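Long-range contact in uncharacterized protein (Mycobacterium avium subsp. paratuberculosis, PDB 4R9Z), which probably hydrolyses fatty acyl-CoA thioesters, as a double hot-dog protein of the acyl-CoA thioesterase II family: residues Ser155-Glu167 and Ala172-Val184. Numbering follows the deposited sequence.
Sequences SLRWFERRTIETE and ARVPMWWRPDGRV
R162 and W177 share a hydrogen-bonded pair in the antiparallel beta hairpin that strands 159-163 and 176-180 form in this double hot-dog protein. Strand 176-180 also pairs with strand 236-246, so the hairpin extends the sheet of the second hot-dog domain and leaves 159-163 as its outermost strand within the chain. Backbone bonds set the register: R162 N reaches W177 O at 2.7 Å and W177 N returns to R162 O, E160 and R179 form a second such pair, and D181 N closes the end on W158 O at 2.8 Å.

Side-chain packing divides between the two faces. On that of W178, the flat indole suits a place against helix 188-201: its CE3 edge receives F159 CB at 3.8 Å, and its CZ3 meets W158 CZ3 obliquely at 4.0 Å. M176 bends at chi3 (-53°), laying its slim methyl CE over one face of the R161 guanidinium, 3.4 Å from NE. On the face of W177, I164, just past strand 159-163, is long enough through CG1 to lay CD1 over the indole, 3.4 Å from W177 CD1; P130 O satisfies the indole NE1.

Charged side chains border the hairpin. E160 and R179 run side by side as a salt bridge, OE2 to NE 3.1 Å, although carboxylate and guanidinium planes are 52° apart and the hydrogen bond is weak. D181 OD1 stands close to the same OE2, an approach of two acidic oxygens that the R179 guanidinium probably eases. The extended E167 chain lets OE2 accept R173 N through its anti lone pair at 2.9 Å.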
ATOM      1  N   SER B 155     -11.434  21.370  -2.205  1.00 53.29           N
ATOM      2  CA  SER B 155     -11.211  19.930  -2.301  1.00 53.94           C
ATOM      3  C   SER B 155     -12.209  19.115  -1.477  1.00 57.99           C
ATOM      4  O   SER B 155     -12.384  17.917  -1.708  1.00 50.62           O
ATOM      5  CB  SER B 155      -9.789  19.600  -1.864  1.00 49.20           C
ATOM      6  OG  SER B 155      -9.013  20.781  -1.780  1.00 66.09           O
ATOM      7  N   LEU B 156     -12.818  19.751  -0.481  1.00 58.39           N
ATOM      8  CA  LEU B 156     -13.809  19.082   0.359  1.00 60.89           C
ATOM      9  C   LEU B 156     -15.264  19.222  -0.107  1.00 56.60           C
ATOM     10  O   LEU B 156     -16.094  18.362   0.189  1.00 58.07           O
ATOM     11  CB  LEU B 156     -13.687  19.589   1.796  1.00 56.46           C
ATOM     12  CG  LEU B 156     -12.299  19.436   2.421  1.00 53.56           C
ATOM     13  CD1 LEU B 156     -12.316  19.856   3.883  1.00 55.86           C
ATOM     14  CD2 LEU B 156     -11.793  18.010   2.274  1.00 55.89           C
ATOM     15  N   ARG B 157     -15.572  20.294  -0.833  1.00 55.38           N
ATOM     16  CA  ARG B 157     -16.968  20.625  -1.145  1.00 64.02           C
ATOM     17  C   ARG B 157     -17.591  19.980  -2.394  1.00 64.50           C
ATOM     18  O   ARG B 157     -18.763  20.225  -2.686  1.00 61.69           O
ATOM     19  CB  ARG B 157     -17.111  22.150  -1.261  1.00 60.09           C
ATOM     20  CG  ARG B 157     -16.888  22.893   0.051  1.00 59.01           C
ATOM     21  CD  ARG B 157     -17.234  24.377  -0.057  1.00 65.99           C
ATOM     22  NE  ARG B 157     -16.136  25.185  -0.588  1.00 69.76           N
ATOM     23  CZ  ARG B 157     -16.077  25.646  -1.833  1.00 66.78           C
ATOM     24  NH1 ARG B 157     -17.057  25.382  -2.687  1.00 66.03           N
ATOM     25  NH2 ARG B 157     -15.039  26.378  -2.225  1.00 46.23           N
ATOM     26  N   TRP B 158     -16.839  19.163  -3.127  1.00 58.83           N
ATOM     27  CA  TRP B 158     -17.370  18.598  -4.368  1.00 45.57           C
ATOM     28  C   TRP B 158     -18.222  17.351  -4.164  1.00 44.40           C
ATOM     29  O   TRP B 158     -18.706  16.772  -5.138  1.00 47.80           O
ATOM     30  CB  TRP B 158     -16.251  18.270  -5.356  1.00 40.94           C
ATOM     31  CG  TRP B 158     -15.202  17.353  -4.830  1.00 50.97           C
ATOM     32  CD1 TRP B 158     -14.162  17.685  -4.018  1.00 48.51           C
ATOM     33  CD2 TRP B 158     -15.087  15.943  -5.074  1.00 40.63           C
ATOM     34  NE1 TRP B 158     -13.402  16.575  -3.743  1.00 45.39           N
ATOM     35  CE2 TRP B 158     -13.948  15.493  -4.379  1.00 33.50           C
ATOM     36  CE3 TRP B 158     -15.836  15.021  -5.811  1.00 35.71           C
ATOM     37  CZ2 TRP B 158     -13.538  14.163  -4.400  1.00 34.73           C
ATOM     38  CZ3 TRP B 158     -15.426  13.698  -5.830  1.00 42.77           C
ATOM     39  CH2 TRP B 158     -14.290  13.281  -5.128  1.00 35.46           C
ATOM     40  N   PHE B 159     -18.375  16.899  -2.925  1.00 37.33           N
ATOM     41  CA  PHE B 159     -19.184  15.704  -2.692  1.00 51.69           C
ATOM     42  C   PHE B 159     -20.150  15.855  -1.516  1.00 48.71           C
ATOM     43  O   PHE B 159     -19.841  16.521  -0.526  1.00 44.96           O
ATOM     44  CB  PHE B 159     -18.281  14.486  -2.472  1.00 53.10           C
ATOM     45  CG  PHE B 159     -17.312  14.651  -1.341  1.00 49.70           C
ATOM     46  CD1 PHE B 159     -17.665  14.296  -0.051  1.00 54.64           C
ATOM     47  CD2 PHE B 159     -16.051  15.173  -1.567  1.00 50.95           C
ATOM     48  CE1 PHE B 159     -16.779  14.457   0.992  1.00 58.54           C
ATOM     49  CE2 PHE B 159     -15.158  15.334  -0.529  1.00 58.18           C
ATOM     50  CZ  PHE B 159     -15.522  14.974   0.753  1.00 64.29           C
ATOM     51  N   GLU B 160     -21.315  15.220  -1.629  1.00 53.62           N
ATOM     52  CA  GLU B 160     -22.258  15.148  -0.518  1.00 62.33           C
ATOM     53  C   GLU B 160     -21.896  13.971   0.373  1.00 59.44           C
ATOM     54  O   GLU B 160     -21.236  13.032  -0.071  1.00 57.58           O
ATOM     55  CB  GLU B 160     -23.701  15.004  -1.015  1.00 65.54           C
ATOM     56  CG  GLU B 160     -24.181  16.104  -1.950  1.00 79.98           C
ATOM     57  CD  GLU B 160     -25.601  15.871  -2.438  1.00 88.86           C
ATOM     58  OE1 GLU B 160     -26.524  15.861  -1.594  1.00 87.18           O
ATOM     59  OE2 GLU B 160     -25.797  15.704  -3.663  1.00 82.32           O
ATOM     60  N   ARG B 161     -22.363  13.998   1.617  1.00 61.19           N
ATOM     61  CA  ARG B 161     -22.000  12.950   2.559  1.00 55.01           C
ATOM     62  C   ARG B 161     -23.004  12.760   3.686  1.00 52.13           C
ATOM     63  O   ARG B 161     -23.517  13.724   4.250  1.00 58.82           O
ATOM     64  CB  ARG B 161     -20.637  13.264   3.167  1.00 52.71           C
ATOM     65  CG  ARG B 161     -20.499  14.709   3.602  1.00 58.44           C
ATOM     66  CD  ARG B 161     -19.084  15.029   4.021  1.00 65.37           C
ATOM     67  NE  ARG B 161     -18.681  14.262   5.193  1.00 69.84           N
ATOM     68  CZ  ARG B 161     -17.452  14.272   5.695  1.00 68.86           C
ATOM     69  NH1 ARG B 161     -16.511  15.010   5.122  1.00 58.73           N
ATOM     70  NH2 ARG B 161     -17.165  13.545   6.766  1.00 71.51           N
ATOM     71  N   ARG B 162     -23.238  11.507   4.042  1.00 49.71           N
ATOM     72  CA  ARG B 162     -24.053  11.190   5.201  1.00 50.87           C
ATOM     73  C   ARG B 162     -23.239  10.301   6.125  1.00 58.09           C
ATOM     74  O   ARG B 162     -22.975   9.143   5.803  1.00 55.51           O
ATOM     75  CB  ARG B 162     -25.342  10.472   4.800  1.00 62.11           C
ATOM     76  CG  ARG B 162     -26.260  11.239   3.870  1.00 59.75           C
ATOM     77  CD  ARG B 162     -26.724  12.549   4.465  1.00 57.89           C
ATOM     78  NE  ARG B 162     -27.359  13.379   3.447  1.00 59.19           N
ATOM     79  CZ  ARG B 162     -26.924  14.578   3.077  1.00 60.32           C
ATOM     80  NH1 ARG B 162     -25.853  15.108   3.652  1.00 58.11           N
ATOM     81  NH2 ARG B 162     -27.568  15.252   2.137  1.00 60.94           N
ATOM     82  N   THR B 163     -22.861  10.821   7.284  1.00 59.94           N
ATOM     83  CA  THR B 163     -22.100  10.007   8.212  1.00 61.54           C
ATOM     84  C   THR B 163     -23.112   9.144   8.962  1.00 63.23           C
ATOM     85  O   THR B 163     -23.960   9.643   9.701  1.00 68.82           O
ATOM     86  CB  THR B 163     -21.225  10.866   9.160  1.00 64.01           C
ATOM     87  OG1 THR B 163     -20.726  10.050  10.227  1.00 73.18           O
ATOM     88  CG2 THR B 163     -22.014  12.031   9.741  1.00 74.78           C
ATOM     89  N   ILE B 164     -23.024   7.838   8.735  1.00 57.11           N
ATOM     90  CA  ILE B 164     -24.042   6.893   9.179  1.00 53.70           C
ATOM     91  C   ILE B 164     -24.046   6.626  10.675  1.00 78.12           C
ATOM     92  O   ILE B 164     -25.078   6.749  11.337  1.00 81.87           O
ATOM     93  CB  ILE B 164     -23.867   5.544   8.470  1.00 58.73           C
ATOM     94  CG1 ILE B 164     -23.990   5.725   6.960  1.00 63.42           C
ATOM     95  CG2 ILE B 164     -24.870   4.520   8.992  1.00 60.39           C
ATOM     96  CD1 ILE B 164     -23.581   4.508   6.185  1.00 59.27           C
ATOM     97  N   GLU B 165     -22.884   6.266  11.205  1.00 74.66           N
ATOM     98  CA  GLU B 165     -22.770   5.878  12.603  1.00 67.67           C
ATOM     99  C   GLU B 165     -21.355   6.136  13.100  1.00 65.12           C
ATOM    100  O   GLU B 165     -20.404   6.133  12.320  1.00 65.13           O
ATOM    101  CB  GLU B 165     -23.183   4.413  12.765  1.00 63.50           C
ATOM    102  CG  GLU B 165     -22.251   3.415  12.109  1.00 73.18           C
ATOM    103  CD  GLU B 165     -22.753   1.990  12.235  1.00 82.17           C
ATOM    104  OE1 GLU B 165     -23.952   1.804  12.539  1.00 80.90           O
ATOM    105  OE2 GLU B 165     -21.957   1.055  12.007  1.00 86.46           O
ATOM    106  N   THR B 166     -21.219   6.365  14.402  1.00 65.78           N
ATOM    107  CA  THR B 166     -19.942   6.798  14.950  1.00 48.20           C
ATOM    108  C   THR B 166     -19.512   6.099  16.231  1.00 47.55           C
ATOM    109  O   THR B 166     -20.299   5.911  17.158  1.00 55.52           O
ATOM    110  CB  THR B 166     -19.967   8.317  15.221  1.00 46.46           C
ATOM    111  OG1 THR B 166     -20.277   9.011  14.007  1.00 62.37           O
ATOM    112  CG2 THR B 166     -18.626   8.804  15.750  1.00 39.92           C
ATOM    113  N   GLU B 167     -18.247   5.706  16.254  1.00 48.14           N
ATOM    114  CA  GLU B 167     -17.581   5.297  17.475  1.00 39.50           C
ATOM    115  C   GLU B 167     -16.185   5.915  17.445  1.00 39.23           C
ATOM    116  O   GLU B 167     -15.595   6.068  16.376  1.00 48.86           O
ATOM    117  CB  GLU B 167     -17.535   3.771  17.582  1.00 39.49           C
ATOM    118  CG  GLU B 167     -16.613   3.109  16.584  1.00 40.60           C
ATOM    119  CD  GLU B 167     -16.639   1.599  16.674  1.00 48.04           C
ATOM    120  OE1 GLU B 167     -17.391   1.069  17.517  1.00 54.81           O
ATOM    121  OE2 GLU B 167     -15.897   0.943  15.910  1.00 46.56           O
ATOM    122  N   ALA B 172     -12.588   2.534  15.799  1.00 30.34           N
ATOM    123  CA  ALA B 172     -13.310   3.772  15.491  1.00 31.97           C
ATOM    124  C   ALA B 172     -14.003   3.761  14.127  1.00 36.13           C
ATOM    125  O   ALA B 172     -13.830   4.683  13.341  1.00 35.99           O
ATOM    126  CB  ALA B 172     -12.362   4.970  15.582  1.00 24.05           C
ATOM    127  N   ARG B 173     -14.794   2.730  13.847  1.00 35.11           N
ATOM    128  CA  ARG B 173     -15.544   2.682  12.594  1.00 39.75           C
ATOM    129  C   ARG B 173     -16.477   3.878  12.416  1.00 47.74           C
ATOM    130  O   ARG B 173     -17.362   4.114  13.240  1.00 50.92           O
ATOM    131  CB  ARG B 173     -16.366   1.399  12.506  1.00 32.28           C
ATOM    132  CG  ARG B 173     -15.569   0.148  12.244  1.00 39.79           C
ATOM    133  CD  ARG B 173     -16.509  -0.996  11.926  1.00 63.39           C
ATOM    134  NE  ARG B 173     -17.337  -0.702  10.758  1.00 68.72           N
ATOM    135  CZ  ARG B 173     -18.540  -1.226  10.542  1.00 74.89           C
ATOM    136  NH1 ARG B 173     -19.067  -2.067  11.425  1.00 70.93           N
ATOM    137  NH2 ARG B 173     -19.220  -0.903   9.450  1.00 62.06           N
ATOM    138  N   VAL B 174     -16.271   4.641  11.346  1.00 40.72           N
ATOM    139  CA  VAL B 174     -17.173   5.741  11.017  1.00 36.31           C
ATOM    140  C   VAL B 174     -17.548   5.667   9.536  1.00 40.25           C
ATOM    141  O   VAL B 174     -17.072   6.461   8.725  1.00 41.13           O
ATOM    142  CB  VAL B 174     -16.553   7.120  11.318  1.00 34.63           C
ATOM    143  CG1 VAL B 174     -17.628   8.194  11.321  1.00 51.09           C
ATOM    144  CG2 VAL B 174     -15.822   7.111  12.647  1.00 49.39           C
ATOM    145  N   PRO B 175     -18.413   4.707   9.176  1.00 41.80           N
ATOM    146  CA  PRO B 175     -18.813   4.531   7.775  1.00 48.01           C
ATOM    147  C   PRO B 175     -19.720   5.658   7.298  1.00 49.49           C
ATOM    148  O   PRO B 175     -20.441   6.246   8.104  1.00 58.41           O
ATOM    149  CB  PRO B 175     -19.549   3.190   7.791  1.00 42.66           C
ATOM    150  CG  PRO B 175     -20.103   3.109   9.171  1.00 57.67           C
ATOM    151  CD  PRO B 175     -19.028   3.690  10.046  1.00 50.33           C
ATOM    152  N   MET B 176     -19.682   5.956   6.003  1.00 51.77           N
ATOM    153  CA  MET B 176     -20.433   7.086   5.474  1.00 48.86           C
ATOM    154  C   MET B 176     -21.029   6.788   4.102  1.00 48.41           C
ATOM    155  O   MET B 176     -20.539   5.925   3.368  1.00 46.83           O
ATOM    156  CB  MET B 176     -19.536   8.315   5.369  1.00 37.28           C
ATOM    157  CG  MET B 176     -18.535   8.226   4.232  1.00 39.16           C
ATOM    158  SD  MET B 176     -17.288   9.522   4.257  1.00 45.67           S
ATOM    159  CE  MET B 176     -18.294  10.991   4.340  1.00 58.35           C
ATOM    160  N   TRP B 177     -22.094   7.509   3.769  1.00 46.35           N
ATOM    161  CA  TRP B 177     -22.594   7.530   2.404  1.00 46.37           C
ATOM    162  C   TRP B 177     -22.016   8.760   1.737  1.00 43.90           C
ATOM    163  O   TRP B 177     -21.950   9.822   2.348  1.00 45.35           O
ATOM    164  CB  TRP B 177     -24.119   7.589   2.348  1.00 50.03           C
ATOM    165  CG  TRP B 177     -24.823   6.332   2.726  1.00 52.73           C
ATOM    166  CD1 TRP B 177     -25.531   6.100   3.868  1.00 53.83           C
ATOM    167  CD2 TRP B 177     -24.885   5.125   1.962  1.00 47.79           C
ATOM    168  NE1 TRP B 177     -26.040   4.826   3.858  1.00 57.27           N
ATOM    169  CE2 TRP B 177     -25.654   4.204   2.699  1.00 51.47           C
ATOM    170  CE3 TRP B 177     -24.367   4.734   0.724  1.00 49.81           C
ATOM    171  CZ2 TRP B 177     -25.915   2.917   2.241  1.00 52.34           C
ATOM    172  CZ3 TRP B 177     -24.629   3.456   0.271  1.00 42.13           C
ATOM    173  CH2 TRP B 177     -25.399   2.566   1.025  1.00 46.76           C
ATOM    174  N   TRP B 178     -21.604   8.631   0.485  1.00 43.21           N
ATOM    175  CA  TRP B 178     -21.137   9.797  -0.244  1.00 44.82           C
ATOM    176  C   TRP B 178     -21.478   9.676  -1.721  1.00 53.97           C
ATOM    177  O   TRP B 178     -21.597   8.572  -2.267  1.00 45.86           O
ATOM    178  CB  TRP B 178     -19.627   9.989  -0.063  1.00 48.17           C
ATOM    179  CG  TRP B 178     -18.806   9.139  -0.973  1.00 46.95           C
ATOM    180  CD1 TRP B 178     -18.476   7.824  -0.801  1.00 44.84           C
ATOM    181  CD2 TRP B 178     -18.222   9.542  -2.215  1.00 49.92           C
ATOM    182  NE1 TRP B 178     -17.715   7.388  -1.858  1.00 47.79           N
ATOM    183  CE2 TRP B 178     -17.547   8.423  -2.740  1.00 51.74           C
ATOM    184  CE3 TRP B 178     -18.202  10.743  -2.931  1.00 46.50           C
ATOM    185  CZ2 TRP B 178     -16.859   8.470  -3.952  1.00 49.71           C
ATOM    186  CZ3 TRP B 178     -17.521  10.788  -4.130  1.00 45.98           C
ATOM    187  CH2 TRP B 178     -16.858   9.657  -4.630  1.00 44.95           C
ATOM    188  N   ARG B 179     -21.664  10.828  -2.350  1.00 45.12           N
ATOM    189  CA  ARG B 179     -21.780  10.907  -3.794  1.00 49.59           C
ATOM    190  C   ARG B 179     -21.249  12.262  -4.235  1.00 55.19           C
ATOM    191  O   ARG B 179     -21.232  13.205  -3.443  1.00 54.58           O
ATOM    192  CB  ARG B 179     -23.231  10.714  -4.235  1.00 56.36           C
ATOM    193  CG  ARG B 179     -24.147  11.869  -3.863  1.00 59.11           C
ATOM    194  CD  ARG B 179     -25.569  11.613  -4.332  1.00 68.26           C
ATOM    195  NE  ARG B 179     -26.487  12.659  -3.893  1.00 76.95           N
ATOM    196  CZ  ARG B 179     -27.751  12.758  -4.291  1.00 72.13           C
ATOM    197  NH1 ARG B 179     -28.250  11.869  -5.140  1.00 68.31           N
ATOM    198  NH2 ARG B 179     -28.515  13.742  -3.841  1.00 75.50           N
ATOM    199  N   PRO B 180     -20.807  12.366  -5.496  1.00 49.18           N
ATOM    200  CA  PRO B 180     -20.356  13.681  -5.962  1.00 50.56           C
ATOM    201  C   PRO B 180     -21.537  14.636  -6.103  1.00 48.26           C
ATOM    202  O   PRO B 180     -22.620  14.218  -6.519  1.00 49.83           O
ATOM    203  CB  PRO B 180     -19.709  13.381  -7.320  1.00 41.08           C
ATOM    204  CG  PRO B 180     -19.463  11.901  -7.326  1.00 47.53           C
ATOM    205  CD  PRO B 180     -20.508  11.290  -6.455  1.00 41.64           C
ATOM    206  N   ASP B 181     -21.320  15.904  -5.776  1.00 41.56           N
ATOM    207  CA  ASP B 181     -22.379  16.901  -5.856  1.00 55.43           C
ATOM    208  C   ASP B 181     -22.406  17.516  -7.257  1.00 50.72           C
ATOM    209  O   ASP B 181     -21.888  18.614  -7.479  1.00 44.15           O
ATOM    210  CB  ASP B 181     -22.186  17.984  -4.791  1.00 62.08           C
ATOM    211  CG  ASP B 181     -23.386  18.911  -4.676  1.00 68.53           C
ATOM    212  OD1 ASP B 181     -24.503  18.483  -5.040  1.00 60.81           O
ATOM    213  OD2 ASP B 181     -23.213  20.062  -4.224  1.00 62.81           O
ATOM    214  N   GLY B 182     -23.007  16.795  -8.199  1.00 43.90           N
ATOM    215  CA  GLY B 182     -22.943  17.162  -9.603  1.00 49.16           C
ATOM    216  C   GLY B 182     -22.785  15.929 -10.472  1.00 59.50           C
ATOM    217  O   GLY B 182     -22.619  14.817  -9.963  1.00 56.56           O
ATOM    218  N   ARG B 183     -22.860  16.115 -11.786  1.00 61.64           N
ATOM    219  CA  ARG B 183     -22.803  14.990 -12.712  1.00 63.78           C
ATOM    220  C   ARG B 183     -21.364  14.714 -13.165  1.00 63.40           C
ATOM    221  O   ARG B 183     -20.584  15.644 -13.381  1.00 53.58           O
ATOM    222  CB  ARG B 183     -23.702  15.262 -13.921  1.00 69.86           C
ATOM    223  CG  ARG B 183     -23.830  14.094 -14.889  1.00 84.78           C
ATOM    224  CD  ARG B 183     -24.537  12.927 -14.209  1.00 96.93           C
ATOM    225  NE  ARG B 183     -25.923  13.264 -13.887  1.00102.73           N
ATOM    226  CZ  ARG B 183     -26.882  12.375 -13.648  1.00 96.47           C
ATOM    227  NH1 ARG B 183     -26.616  11.075 -13.686  1.00 84.62           N
ATOM    228  NH2 ARG B 183     -28.111  12.788 -13.366  1.00 88.72           N
ATOM    229  N   VAL B 184     -21.009  13.434 -13.268  1.00 62.23           N
ATOM    230  CA  VAL B 184     -19.667  13.035 -13.690  1.00 55.13           C
ATOM    231  C   VAL B 184     -19.680  12.458 -15.112  1.00 59.39           C
ATOM    232  O   VAL B 184     -20.549  11.653 -15.446  1.00 56.88           O
ATOM    233  CB  VAL B 184     -19.067  11.998 -12.706  1.00 63.33           C
ATOM    234  CG1 VAL B 184     -17.720  11.474 -13.195  1.00 56.58           C
ATOM    235  CG2 VAL B 184     -18.936  12.608 -11.317  1.00 59.45           C
TER